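Local coordinates for protein flavodoxin (Methanosarcina acetivorans C2A, PDB 5WID) that binds flavin mononucleotide and, as a member of the flavodoxin family, probably serves as a small electron-transfer protein, at residues 3-8 / 16-21; 12-17 / 54-59; 72-77 / 105-110. All coordinates share one frame; numbering follows the deposited sequence.

Contact 1. Residues 3-8 / 16-21; sequences AIVVYL and AMAEAI. With ACT (acetate ion), chain F.
Val-5 and Tyr-7, on the same face of strand 3-8, close on Ala-18 of helix 16-21; strand 2-8 and helix 13-27 are the first two elements of a beta-alpha-beta unit of the flavodoxin fold, completed by strand 31-36. Strand and helix axes run almost antiparallel, at 173°, and come within 8.6 Å. That approach goes with the methyl of Ala-18, which sits between the two strand side chains: Val-5 CG1 lies 3.8 Å from Ala-18 CB, and Tyr-7 CD1 meets the same CB at 3.5 Å. The methyl reaches the tyrosine ring obliquely, by its CD1 corner. One turn further along the helix, Ile-21 CG2 touches the other branch of Val-5, with CG2 to CG2 at 4.0 Å. The Val-5 torsion decides which branch goes where: chi1 of -176° aims CG1 at Ala-18 and CG2 at Ile-21.

No hydrogen bond joins the segments directly, so apolar contact and one water hold them. Phe-87 of strand 83-90 touches Val-5, Ala-18 and Ile-21, while Val-34 of strand 31-36 touches Tyr-7 and Ala-18. Leu-133 of helix 124-143 also packs on Ile-21.

Tyr-7 carries its ring out past Ala-18 to a polar end. A water there donates to Tyr-7 OH and to Glu-19 OE2, linking strand to helix, and the same carboxylate oxygen forms a salt bridge with Lys-15 NZ one turn back. The phenol is engaged on a second front by an acetate, probably from the crystallisation liquor, whose OXT lies at the ring edge, near its plane: Tyr-7 OH donates to acetate OXT at 2.6 Å.

Contact 2. Residues 12-17 / 54-59; sequences GNTKAM and GSSTFY. With FMN (flavin mononucleotide), chain D.
Gly-54 presents its backbone to Thr-14, whose CG2 rests 3.7 Å from Gly-54 C. With no side chain at Gly-54, the threonine methyl lies directly on the strand backbone. Ser-55 extends the contact through its N, also against Thr-14 CG2, while its own side chain turns away and Ser-55 OG donates to Ser-56 O, in the carbonyl plane and on a lone pair.

At Ser-56 the two segments meet through the FMN phosphate. Ser-56 OG donates to FMN O2P at 2.7 Å; from the helix side, Thr-14 N and Thr-14 OG1 both donate to O1P, the N-H at 162°. Thr-14 chi1 of -55° puts OG1 beside the backbone N, on the phosphate side, and CG2 anti to that N, toward the strand; OG1 also bonds Ser-89 N of strand 83-90. Asn-13 N takes O3P at 3.0 Å, and Asn-13 ND2 reaches back to the ribityl O4' at 2.9 Å.

Thr-57 lays its CG2 against the flavin pyrimidine, 3.4 Å from FMN N3. Phe-58 packs a ring face, nearly parallel, over the dimethylbenzene end, with FMN C8 3.5 Å above its plane. Tyr-59 turns a ring face to the flavin's C6 and C7M edge, the planes nearly perpendicular. Hydroxyl donors around a phosphate at a helix start, with one aromatic over the isoalloxazine face and another at its edge, mark the FMN site of flavodoxins.

Contact 3. Residues 72-77 / 105-110; sequences ETLVAS and REMGMT
Met-107 reaches across to Leu-74 and Val-75, and the whole join between 72-77 and 105-110 is apolar. The Met-107 sulfur faces Leu-74, with Met-107 SD 3.7 Å from Leu-74 CG and nearly as close to CD2. The terminal methyl lies between the two partners: Met-107 CE meets Val-75 CG2 at 3.6 Å and Leu-74 CD2 at 3.9 Å. A chi3 of -107° bends the chain end and swings CE toward Val-75 while SD stays by Leu-74, and the chain crosses both partners aslant. Met-109 adds a looser touch from its sulfur, Met-109 SD to Leu-74 CD2 at 4.5 Å. Pro-79 packs on both methionines, and Ile-51 of strand 50-58 on Leu-74 and Met-109, tying the patch to the sheet.

No hydrogen bond crosses between the segments; those inside each shape the two helix ends. Leu-74 O accepts twice, from Ser-77 N and from Ser-77 OG, the latter at 2.7 Å and tilted 17° from the carbonyl plane. In the other segment Gly-108, at positive phi, closes helix 96-106 in a Schellman motif, its N bonded to Arg-105 O at 3.0 Å, and the chain then turns so that Met-109 also faces helix 64-76.

With no polar pair between them, the segments meet through apolar contacts only, and Met-107, bent at its end, makes most of these.

In the fold
All three contacts lie within one flavodoxin domain. Contact 1 opens first; its second segment, 16-21, overlaps the first segment of contact 2, 12-17, whose partner 54-59 comes later. Strands 2-8 and 50-58 are parallel neighbours in the central sheet, probably hydrogen-bonded between Val-6 O and Gly-54 N and between Leu-8 N and Gly-54 O. The two centres stand about 10 Å apart along helix 13-27, whose start meets the FMN phosphate and whose next turns pack on strand 2-8. Contact 3 follows in series, joining helix 64-76 to the end of helix 96-106; its centre is about 18 Å from that of contact 1 and 20 Å from that of contact 2, away from the flavin.

Contact 1. Residues 3-8 / 16-21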
ATOM      1  N   ALA A   3       0.915  10.705   4.102  1.00 18.87           N
ATOM      2  CA  ALA A   3       0.834   9.288   3.791  1.00 17.58           C
ATOM      3  C   ALA A   3       1.559   9.029   2.481  1.00 17.83           C
ATOM      4  O   ALA A   3       1.674   9.917   1.631  1.00 20.25           O
ATOM      5  CB  ALA A   3      -0.618   8.809   3.671  1.00 17.87           C
ATOM      6  N   ILE A   4       2.035   7.804   2.310  1.00 14.53           N
ATOM      7  CA  ILE A   4       2.667   7.402   1.064  1.00 12.51           C
ATOM      8  C   ILE A   4       2.049   6.080   0.624  1.00 14.74           C
ATOM      9  O   ILE A   4       1.820   5.192   1.451  1.00 15.23           O
ATOM     10  CB  ILE A   4       4.202   7.317   1.210  1.00 20.24           C
ATOM     11  CG1 ILE A   4       4.871   6.971  -0.116  1.00 25.32           C
ATOM     12  CG2 ILE A   4       4.618   6.328   2.277  1.00 22.67           C
ATOM     13  CD1 ILE A   4       6.234   7.651  -0.242  1.00 25.99           C
ATOM     14  N   VAL A   5       1.707   5.987  -0.659  1.00 11.17           N
ATOM     15  CA  VAL A   5       1.127   4.779  -1.249  1.00 10.89           C
ATOM     16  C   VAL A   5       2.142   4.270  -2.268  1.00 14.12           C
ATOM     17  O   VAL A   5       2.354   4.909  -3.306  1.00 14.68           O
ATOM     18  CB  VAL A   5      -0.232   5.039  -1.911  1.00 12.81           C
ATOM     19  CG1 VAL A   5      -0.824   3.718  -2.425  1.00 11.49           C
ATOM     20  CG2 VAL A   5      -1.204   5.768  -0.948  1.00 13.28           C
ATOM     21  N   VAL A   6       2.788   3.146  -1.959  1.00 12.46           N
ATOM     22  CA  VAL A   6       3.902   2.607  -2.741  1.00 13.29           C
ATOM     23  C   VAL A   6       3.426   1.333  -3.418  1.00 15.11           C
ATOM     24  O   VAL A   6       2.789   0.500  -2.769  1.00 15.69           O
ATOM     25  CB  VAL A   6       5.115   2.291  -1.842  1.00 14.30           C
ATOM     26  CG1 VAL A   6       6.290   1.743  -2.690  1.00 14.44           C
ATOM     27  CG2 VAL A   6       5.517   3.503  -1.025  1.00 18.85           C
ATOM     28  N   TYR A   7       3.768   1.148  -4.697  1.00 14.18           N
ATOM     29  CA  TYR A   7       3.220  -0.009  -5.408  1.00 12.68           C
ATOM     30  C   TYR A   7       4.214  -0.577  -6.416  1.00 13.30           C
ATOM     31  O   TYR A   7       5.129   0.104  -6.893  1.00 12.91           O
ATOM     32  CB  TYR A   7       1.901   0.344  -6.130  1.00 11.37           C
ATOM     33  CG  TYR A   7       2.095   1.408  -7.176  1.00 12.33           C
ATOM     34  CD1 TYR A   7       2.050   2.759  -6.841  1.00 14.98           C
ATOM     35  CD2 TYR A   7       2.381   1.064  -8.494  1.00 14.17           C
ATOM     36  CE1 TYR A   7       2.269   3.738  -7.798  1.00 17.70           C
ATOM     37  CE2 TYR A   7       2.608   2.038  -9.457  1.00 14.69           C
ATOM     38  CZ  TYR A   7       2.550   3.374  -9.101  1.00 18.17           C
ATOM     39  OH  TYR A   7       2.766   4.353 -10.049  1.00 19.31           O
ATOM     40  N   LEU A   8       4.006  -1.857  -6.726  1.00 11.92           N
ATOM     41  CA  LEU A   8       4.589  -2.524  -7.883  1.00 11.35           C
ATOM     42  C   LEU A   8       3.441  -2.965  -8.775  1.00  9.31           C
ATOM     43  O   LEU A   8       2.479  -3.571  -8.290  1.00 12.86           O
ATOM     44  CB  LEU A   8       5.426  -3.745  -7.479  1.00 12.98           C
ATOM     45  CG  LEU A   8       6.182  -4.441  -8.621  1.00 10.74           C
ATOM     46  CD1 LEU A   8       7.493  -5.068  -8.116  1.00 10.82           C
ATOM     47  CD2 LEU A   8       5.305  -5.520  -9.278  1.00 14.95           C
ATOM     48  N   ALA A  16      -3.533   1.285 -10.674  1.00 12.21           N
ATOM     49  CA  ALA A  16      -4.853   1.906 -10.631  1.00 13.14           C
ATOM     50  C   ALA A  16      -5.418   1.888  -9.215  1.00 11.83           C
ATOM     51  O   ALA A  16      -6.023   2.870  -8.768  1.00 12.88           O
ATOM     52  CB  ALA A  16      -5.799   1.191 -11.600  1.00 14.18           C
ATOM     53  N   MET A  17      -5.240   0.776  -8.499  1.00 10.93           N
ATOM     54  CA  MET A  17      -5.684   0.709  -7.107  1.00 10.28           C
ATOM     55  C   MET A  17      -4.985   1.766  -6.269  1.00 11.67           C
ATOM     56  O   MET A  17      -5.618   2.468  -5.474  1.00 12.30           O
ATOM     57  CB  MET A  17      -5.398  -0.678  -6.521  1.00 11.46           C
ATOM     58  CG  MET A  17      -6.195  -1.787  -7.182  1.00 12.07           C
ATOM     59  SD  MET A  17      -5.778  -3.395  -6.472  1.00 12.82           S
ATOM     60  CE  MET A  17      -6.437  -3.260  -4.797  1.00 12.09           C
ATOM     61  N   ALA A  18      -3.666   1.874  -6.441  1.00 11.61           N
ATOM     62  CA  ALA A  18      -2.864   2.802  -5.645  1.00 12.11           C
ATOM     63  C   ALA A  18      -3.313   4.237  -5.852  1.00 14.61           C
ATOM     64  O   ALA A  18      -3.400   5.019  -4.895  1.00 13.24           O
ATOM     65  CB  ALA A  18      -1.383   2.652  -6.013  1.00 12.54           C
ATOM     66  N   GLU A  19      -3.592   4.612  -7.100  1.00 12.28           N
ATOM     67  CA  GLU A  19      -4.012   5.982  -7.364  1.00 13.26           C
ATOM     68  C   GLU A  19      -5.363   6.281  -6.747  1.00 12.54           C
ATOM     69  O   GLU A  19      -5.589   7.402  -6.269  1.00 14.30           O
ATOM     70  CB  GLU A  19      -4.024   6.229  -8.869  1.00 14.00           C
ATOM     71  CG  GLU A  19      -2.594   6.213  -9.375  1.00 16.93           C
ATOM     72  CD  GLU A  19      -2.454   6.165 -10.863  1.00 28.71           C
ATOM     73  OE1 GLU A  19      -3.465   5.962 -11.563  1.00 34.33           O
ATOM     74  OE2 GLU A  19      -1.306   6.336 -11.326  1.00 34.73           O
ATOM     75  N   ALA A  20      -6.258   5.291  -6.715  1.00 13.29           N
ATOM     76  CA  ALA A  20      -7.561   5.504  -6.089  1.00 13.15           C
ATOM     77  C   ALA A  20      -7.440   5.596  -4.569  1.00 13.26           C
ATOM     78  O   ALA A  20      -8.151   6.390  -3.939  1.00 14.63           O
ATOM     79  CB  ALA A  20      -8.534   4.392  -6.484  1.00 12.68           C
ATOM     80  N   ILE A  21      -6.559   4.790  -3.963  1.00 12.57           N
ATOM     81  CA  ILE A  21      -6.289   4.936  -2.530  1.00 11.47           C
ATOM     82  C   ILE A  21      -5.795   6.347  -2.240  1.00 15.29           C
ATOM     83  O   ILE A  21      -6.255   7.006  -1.301  1.00 13.14           O
ATOM     84  CB  ILE A  21      -5.271   3.885  -2.050  1.00 13.09           C
ATOM     85  CG1 ILE A  21      -5.865   2.475  -2.112  1.00 12.03           C
ATOM     86  CG2 ILE A  21      -4.819   4.190  -0.621  1.00 13.30           C
ATOM     87  CD1 ILE A  21      -4.778   1.376  -1.968  1.00 12.24           C
TER
HETATM   88  C   ACT F 203       5.021   4.267 -12.527  1.00 29.53           C
HETATM   89  O   ACT F 203       5.972   3.703 -13.131  1.00 32.17           O
HETATM   90  OXT ACT F 203       4.082   3.550 -12.085  1.00 29.55           O
HETATM   91  CH3 ACT F 203       4.997   5.743 -12.357  1.00 23.44           C
HETATM   92  O   HOH W   1       1.220   6.765  -9.996  1.00 37.98           O

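Contact 2. Residues 12-17 / 54-59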
ATOM      1  N   GLY A  12      -0.615  -2.401 -14.773  1.00 12.65           N
ATOM      2  CA  GLY A  12      -1.381  -1.224 -14.408  1.00 12.97           C
ATOM      3  C   GLY A  12      -2.479  -1.443 -13.384  1.00 12.98           C
ATOM      4  O   GLY A  12      -3.043  -0.456 -12.892  1.00 13.75           O
ATOM      5  N   ASN A  13      -2.797  -2.683 -13.019  1.00 13.59           N
ATOM      6  CA  ASN A  13      -3.973  -2.893 -12.175  1.00 12.31           C
ATOM      7  C   ASN A  13      -3.716  -2.448 -10.737  1.00 12.27           C
ATOM      8  O   ASN A  13      -4.519  -1.710 -10.153  1.00 13.07           O
ATOM      9  CB  ASN A  13      -4.403  -4.361 -12.237  1.00 12.62           C
ATOM     10  CG  ASN A  13      -4.952  -4.744 -13.611  1.00 14.35           C
ATOM     11  OD1 ASN A  13      -5.468  -3.889 -14.360  1.00 13.56           O
ATOM     12  ND2 ASN A  13      -4.833  -6.026 -13.959  1.00 15.54           N
ATOM     13  N   THR A  14      -2.599  -2.884 -10.146  1.00 12.01           N
ATOM     14  CA  THR A  14      -2.247  -2.412  -8.807  1.00 12.00           C
ATOM     15  C   THR A  14      -1.954  -0.919  -8.807  1.00 11.84           C
ATOM     16  O   THR A  14      -2.246  -0.226  -7.824  1.00 10.96           O
ATOM     17  CB  THR A  14      -1.055  -3.217  -8.273  1.00  9.33           C
ATOM     18  OG1 THR A  14      -1.402  -4.612  -8.324  1.00 11.91           O
ATOM     19  CG2 THR A  14      -0.681  -2.832  -6.826  1.00 11.58           C
ATOM     20  N   LYS A  15      -1.394  -0.402  -9.901  1.00 11.80           N
ATOM     21  CA  LYS A  15      -1.198   1.041  -9.998  1.00 12.52           C
ATOM     22  C   LYS A  15      -2.532   1.778  -9.940  1.00 12.67           C
ATOM     23  O   LYS A  15      -2.664   2.789  -9.238  1.00 12.68           O
ATOM     24  CB  LYS A  15      -0.453   1.391 -11.289  1.00 13.00           C
ATOM     25  CG  LYS A  15      -0.255   2.904 -11.523  1.00 11.75           C
ATOM     26  CD  LYS A  15       0.580   3.157 -12.802  1.00 13.83           C
ATOM     27  CE  LYS A  15       0.897   4.641 -12.979  1.00 21.55           C
ATOM     28  NZ  LYS A  15      -0.355   5.411 -13.227  1.00 23.98           N
ATOM     29  N   ALA A  16      -3.533   1.285 -10.674  1.00 12.21           N
ATOM     30  CA  ALA A  16      -4.853   1.906 -10.631  1.00 13.14           C
ATOM     31  C   ALA A  16      -5.418   1.888  -9.215  1.00 11.83           C
ATOM     32  O   ALA A  16      -6.023   2.870  -8.768  1.00 12.88           O
ATOM     33  CB  ALA A  16      -5.799   1.191 -11.600  1.00 14.18           C
ATOM     34  N   MET A  17      -5.240   0.776  -8.499  1.00 10.93           N
ATOM     35  CA  MET A  17      -5.684   0.709  -7.107  1.00 10.28           C
ATOM     36  C   MET A  17      -4.985   1.766  -6.269  1.00 11.67           C
ATOM     37  O   MET A  17      -5.618   2.468  -5.474  1.00 12.30           O
ATOM     38  CB  MET A  17      -5.398  -0.678  -6.521  1.00 11.46           C
ATOM     39  CG  MET A  17      -6.195  -1.787  -7.182  1.00 12.07           C
ATOM     40  SD  MET A  17      -5.778  -3.395  -6.472  1.00 12.82           S
ATOM     41  CE  MET A  17      -6.437  -3.260  -4.797  1.00 12.09           C
ATOM     42  N   GLY A  54       1.517  -1.979  -2.097  1.00 10.75           N
ATOM     43  CA  GLY A  54       0.755  -2.845  -2.976  1.00 10.39           C
ATOM     44  C   GLY A  54       1.621  -3.552  -3.999  1.00 13.30           C
ATOM     45  O   GLY A  54       2.604  -3.008  -4.497  1.00 13.52           O
ATOM     46  N   SER A  55       1.231  -4.788  -4.308  1.00 11.04           N
ATOM     47  CA  SER A  55       1.880  -5.559  -5.358  1.00 10.66           C
ATOM     48  C   SER A  55       0.876  -6.525  -5.955  1.00 11.80           C
ATOM     49  O   SER A  55       0.003  -7.042  -5.251  1.00 12.78           O
ATOM     50  CB  SER A  55       3.086  -6.358  -4.834  1.00 10.16           C
ATOM     51  OG  SER A  55       3.656  -7.152  -5.863  1.00 13.49           O
ATOM     52  N   SER A  56       1.049  -6.823  -7.239  1.00 11.74           N
ATOM     53  CA  SER A  56       0.304  -7.938  -7.787  1.00 13.07           C
ATOM     54  C   SER A  56       0.923  -9.251  -7.307  1.00 12.97           C
ATOM     55  O   SER A  56       1.978  -9.273  -6.661  1.00 14.66           O
ATOM     56  CB  SER A  56       0.260  -7.864  -9.317  1.00 12.79           C
ATOM     57  OG  SER A  56       1.563  -7.631  -9.845  1.00 13.80           O
ATOM     58  N   THR A  57       0.227 -10.353  -7.584  1.00 12.21           N
ATOM     59  CA  THR A  57       0.669 -11.689  -7.205  1.00 12.02           C
ATOM     60  C   THR A  57       1.176 -12.388  -8.459  1.00 14.08           C
ATOM     61  O   THR A  57       0.434 -12.524  -9.436  1.00 15.45           O
ATOM     62  CB  THR A  57      -0.471 -12.500  -6.578  1.00 12.52           C
ATOM     63  OG1 THR A  57      -0.967 -11.852  -5.396  1.00 14.54           O
ATOM     64  CG2 THR A  57      -0.001 -13.922  -6.232  1.00 14.25           C
ATOM     65  N   PHE A  58       2.439 -12.803  -8.446  1.00 13.06           N
ATOM     66  CA  PHE A  58       3.008 -13.635  -9.503  1.00 14.30           C
ATOM     67  C   PHE A  58       3.529 -14.908  -8.861  1.00 14.69           C
ATOM     68  O   PHE A  58       4.360 -14.840  -7.950  1.00 16.27           O
ATOM     69  CB  PHE A  58       4.154 -12.926 -10.234  1.00 16.05           C
ATOM     70  CG  PHE A  58       3.724 -12.128 -11.432  1.00 19.28           C
ATOM     71  CD1 PHE A  58       2.712 -11.180 -11.339  1.00 19.74           C
ATOM     72  CD2 PHE A  58       4.355 -12.310 -12.650  1.00 23.93           C
ATOM     73  CE1 PHE A  58       2.335 -10.433 -12.457  1.00 18.45           C
ATOM     74  CE2 PHE A  58       3.988 -11.571 -13.766  1.00 21.42           C
ATOM     75  CZ  PHE A  58       2.983 -10.630 -13.674  1.00 19.03           C
ATOM     76  N   TYR A  59       3.058 -16.056  -9.343  1.00 14.53           N
ATOM     77  CA  TYR A  59       3.462 -17.360  -8.818  1.00 15.05           C
ATOM     78  C   TYR A  59       3.470 -17.350  -7.288  1.00 18.00           C
ATOM     79  O   TYR A  59       4.466 -17.672  -6.635  1.00 18.96           O
ATOM     80  CB  TYR A  59       4.815 -17.784  -9.401  1.00 15.75           C
ATOM     81  CG  TYR A  59       4.732 -17.869 -10.897  1.00 21.08           C
ATOM     82  CD1 TYR A  59       3.978 -18.871 -11.501  1.00 21.06           C
ATOM     83  CD2 TYR A  59       5.340 -16.918 -11.712  1.00 20.88           C
ATOM     84  CE1 TYR A  59       3.852 -18.942 -12.876  1.00 19.36           C
ATOM     85  CE2 TYR A  59       5.223 -16.992 -13.103  1.00 18.76           C
ATOM     86  CZ  TYR A  59       4.473 -18.002 -13.670  1.00 19.52           C
ATOM     87  OH  TYR A  59       4.323 -18.094 -15.040  1.00 19.90           O
TER
HETATM   88  N1  FMN D 201      -2.390 -14.176  -9.919  1.00 13.75           N
HETATM   89  C2  FMN D 201      -2.536 -14.909  -8.765  1.00 15.95           C
HETATM   90  O2  FMN D 201      -3.499 -14.692  -8.024  1.00 16.05           O
HETATM   91  N3  FMN D 201      -1.610 -15.885  -8.437  1.00 14.08           N
HETATM   92  C4  FMN D 201      -0.526 -16.130  -9.239  1.00 17.24           C
HETATM   93  O4  FMN D 201       0.284 -17.005  -8.899  1.00 17.25           O
HETATM   94  C4A FMN D 201      -0.383 -15.393 -10.419  1.00 16.20           C
HETATM   95  N5  FMN D 201       0.681 -15.619 -11.266  1.00 16.17           N
HETATM   96  C5A FMN D 201       0.810 -14.885 -12.430  1.00 17.18           C
HETATM   97  C6  FMN D 201       1.890 -15.142 -13.272  1.00 16.66           C
HETATM   98  C7  FMN D 201       2.037 -14.413 -14.442  1.00 16.21           C
HETATM   99  C7M FMN D 201       3.215 -14.707 -15.335  1.00 18.47           C
HETATM  100  C8  FMN D 201       1.102 -13.440 -14.784  1.00 17.90           C
HETATM  101  C8M FMN D 201       1.250 -12.649 -16.055  1.00 17.07           C
HETATM  102  C9  FMN D 201       0.013 -13.183 -13.943  1.00 13.32           C
HETATM  103  C9A FMN D 201      -0.127 -13.911 -12.767  1.00 14.21           C
HETATM  104  N10 FMN D 201      -1.194 -13.670 -11.915  1.00 14.92           N
HETATM  105  C10 FMN D 201      -1.324 -14.414 -10.755  1.00 15.34           C
HETATM  106  C1' FMN D 201      -2.228 -12.647 -12.256  1.00 16.51           C
HETATM  107  C2' FMN D 201      -1.839 -11.215 -11.892  1.00 11.75           C
HETATM  108  O2' FMN D 201      -1.636 -11.042 -10.500  1.00 13.08           O
HETATM  109  C3' FMN D 201      -2.996 -10.330 -12.345  1.00 11.32           C
HETATM  110  O3' FMN D 201      -3.035 -10.321 -13.761  1.00 12.38           O
HETATM  111  C4' FMN D 201      -2.937  -8.896 -11.809  1.00 13.13           C
HETATM  112  O4' FMN D 201      -4.140  -8.256 -12.188  1.00 14.70           O
HETATM  113  C5' FMN D 201      -1.735  -8.099 -12.323  1.00 12.25           C
HETATM  114  O5' FMN D 201      -1.760  -6.839 -11.673  1.00 12.52           O
HETATM  115  P   FMN D 201      -0.681  -5.709 -12.049  1.00 12.39           P
HETATM  116  O1P FMN D 201      -0.739  -4.680 -10.948  1.00 12.24           O
HETATM  117  O2P FMN D 201       0.689  -6.357 -12.092  1.00 12.60           O
HETATM  118  O3P FMN D 201      -1.058  -5.121 -13.380  1.00 13.89           O

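Contact 3. Residues 72-77 / 105-110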
ATOM      1  N   GLU A  72      14.497  -4.682   2.662  1.00 17.61           N
ATOM      2  CA  GLU A  72      15.645  -3.796   2.783  1.00 20.96           C
ATOM      3  C   GLU A  72      15.216  -2.362   3.062  1.00 24.82           C
ATOM      4  O   GLU A  72      15.478  -1.833   4.147  1.00 25.07           O
ATOM      5  CB  GLU A  72      16.500  -3.890   1.511  1.00 24.56           C
ATOM      6  CG  GLU A  72      17.095  -5.276   1.323  1.00 30.24           C
ATOM      7  CD  GLU A  72      17.770  -5.457  -0.017  1.00 41.56           C
ATOM      8  OE1 GLU A  72      18.065  -4.445  -0.685  1.00 45.21           O
ATOM      9  OE2 GLU A  72      18.000  -6.624  -0.401  1.00 49.44           O
ATOM     10  N   THR A  73      14.509  -1.738   2.120  1.00 19.13           N
ATOM     11  CA  THR A  73      14.236  -0.306   2.221  1.00 18.33           C
ATOM     12  C   THR A  73      13.194   0.001   3.290  1.00 16.18           C
ATOM     13  O   THR A  73      13.385   0.912   4.102  1.00 16.64           O
ATOM     14  CB  THR A  73      13.788   0.242   0.867  1.00 19.01           C
ATOM     15  OG1 THR A  73      14.779  -0.077  -0.115  1.00 27.83           O
ATOM     16  CG2 THR A  73      13.643   1.753   0.927  1.00 20.25           C
ATOM     17  N   LEU A  74      12.062  -0.709   3.282  1.00 16.56           N
ATOM     18  CA  LEU A  74      11.022  -0.407   4.267  1.00 17.15           C
ATOM     19  C   LEU A  74      11.507  -0.682   5.689  1.00 17.21           C
ATOM     20  O   LEU A  74      11.256   0.113   6.604  1.00 17.81           O
ATOM     21  CB  LEU A  74       9.750  -1.205   3.963  1.00 16.47           C
ATOM     22  CG  LEU A  74       8.543  -0.891   4.857  1.00 17.17           C
ATOM     23  CD1 LEU A  74       8.157   0.599   4.756  1.00 18.11           C
ATOM     24  CD2 LEU A  74       7.340  -1.780   4.499  1.00 17.31           C
ATOM     25  N   VAL A  75      12.210  -1.800   5.897  1.00 16.85           N
ATOM     26  CA  VAL A  75      12.774  -2.076   7.218  1.00 18.64           C
ATOM     27  C   VAL A  75      13.725  -0.959   7.636  1.00 20.07           C
ATOM     28  O   VAL A  75      13.720  -0.528   8.794  1.00 23.51           O
ATOM     29  CB  VAL A  75      13.470  -3.450   7.235  1.00 19.39           C
ATOM     30  CG1 VAL A  75      14.226  -3.645   8.544  1.00 27.55           C
ATOM     31  CG2 VAL A  75      12.452  -4.562   7.058  1.00 21.06           C
ATOM     32  N   ALA A  76      14.535  -0.458   6.698  1.00 20.08           N
ATOM     33  CA  ALA A  76      15.520   0.570   7.032  1.00 20.44           C
ATOM     34  C   ALA A  76      14.878   1.912   7.373  1.00 19.67           C
ATOM     35  O   ALA A  76      15.542   2.768   7.969  1.00 20.36           O
ATOM     36  CB  ALA A  76      16.504   0.766   5.876  1.00 22.14           C
ATOM     37  N   SER A  77      13.615   2.115   7.007  1.00 19.09           N
ATOM     38  CA  SER A  77      12.921   3.367   7.287  1.00 19.40           C
ATOM     39  C   SER A  77      12.399   3.454   8.714  1.00 20.07           C
ATOM     40  O   SER A  77      11.772   4.461   9.062  1.00 18.73           O
ATOM     41  CB  SER A  77      11.771   3.559   6.290  1.00 16.96           C
ATOM     42  OG  SER A  77      10.651   2.741   6.605  1.00 18.54           O
ATOM     43  N   ARG A 105       3.440  -6.354   9.758  1.00 17.18           N
ATOM     44  CA  ARG A 105       3.226  -6.642  11.172  1.00 18.57           C
ATOM     45  C   ARG A 105       4.516  -7.106  11.839  1.00 20.53           C
ATOM     46  O   ARG A 105       4.820  -6.704  12.969  1.00 22.49           O
ATOM     47  CB  ARG A 105       2.112  -7.686  11.335  1.00 17.71           C
ATOM     48  CG  ARG A 105       0.734  -7.155  10.981  1.00 18.25           C
ATOM     49  CD  ARG A 105      -0.386  -8.118  11.363  1.00 18.89           C
ATOM     50  NE  ARG A 105      -1.654  -7.707  10.765  1.00 20.59           N
ATOM     51  CZ  ARG A 105      -2.178  -8.271   9.678  1.00 25.39           C
ATOM     52  NH1 ARG A 105      -1.554  -9.286   9.096  1.00 24.05           N
ATOM     53  NH2 ARG A 105      -3.332  -7.841   9.188  1.00 24.44           N
ATOM     54  N   GLU A 106       5.298  -7.936  11.144  1.00 19.18           N
ATOM     55  CA  GLU A 106       6.566  -8.413  11.688  1.00 22.75           C
ATOM     56  C   GLU A 106       7.532  -7.266  11.941  1.00 26.12           C
ATOM     57  O   GLU A 106       8.391  -7.359  12.826  1.00 25.70           O
ATOM     58  CB  GLU A 106       7.200  -9.422  10.730  1.00 31.21           C
ATOM     59  CG  GLU A 106       6.726 -10.850  10.913  1.00 48.93           C
ATOM     60  CD  GLU A 106       7.082 -11.736   9.728  1.00 67.44           C
ATOM     61  OE1 GLU A 106       6.767 -12.945   9.774  1.00 74.03           O
ATOM     62  OE2 GLU A 106       7.673 -11.224   8.750  1.00 72.13           O
ATOM     63  N   MET A 107       7.414  -6.197  11.160  1.00 19.30           N
ATOM     64  CA  MET A 107       8.204  -4.975  11.245  1.00 24.36           C
ATOM     65  C   MET A 107       7.758  -4.031  12.348  1.00 22.74           C
ATOM     66  O   MET A 107       8.377  -2.973  12.515  1.00 23.48           O
ATOM     67  CB  MET A 107       8.099  -4.216   9.926  1.00 29.62           C
ATOM     68  CG  MET A 107       9.331  -4.121   9.144  1.00 39.16           C
ATOM     69  SD  MET A 107       8.811  -3.333   7.618  1.00 24.36           S
ATOM     70  CE  MET A 107       8.888  -4.747   6.530  1.00 20.58           C
ATOM     71  N   GLY A 108       6.677  -4.337  13.056  1.00 20.57           N
ATOM     72  CA  GLY A 108       6.170  -3.442  14.076  1.00 22.03           C
ATOM     73  C   GLY A 108       5.135  -2.440  13.614  1.00 18.56           C
ATOM     74  O   GLY A 108       4.765  -1.554  14.397  1.00 18.31           O
ATOM     75  N   MET A 109       4.654  -2.542  12.378  1.00 18.54           N
ATOM     76  CA  MET A 109       3.593  -1.649  11.932  1.00 17.20           C
ATOM     77  C   MET A 109       2.237  -2.160  12.402  1.00 21.16           C
ATOM     78  O   MET A 109       2.044  -3.361  12.619  1.00 22.65           O
ATOM     79  CB  MET A 109       3.588  -1.525  10.404  1.00 17.52           C
ATOM     80  CG  MET A 109       4.893  -1.016   9.823  1.00 16.66           C
ATOM     81  SD  MET A 109       4.823  -0.773   8.040  1.00 18.23           S
ATOM     82  CE  MET A 109       3.871   0.746   7.939  1.00 17.41           C
ATOM     83  N   THR A 110       1.295  -1.231  12.571  1.00 15.28           N
ATOM     84  CA  THR A 110      -0.099  -1.572  12.831  1.00 21.10           C
ATOM     85  C   THR A 110      -0.835  -1.499  11.505  1.00 23.26           C
ATOM     86  O   THR A 110      -1.069  -0.404  10.978  1.00 16.25           O
ATOM     87  CB  THR A 110      -0.736  -0.639  13.855  1.00 26.65           C
ATOM     88  OG1 THR A 110       0.005  -0.706  15.075  1.00 29.88           O
ATOM     89  CG2 THR A 110      -2.184  -1.054  14.115  1.00 23.65           C
TER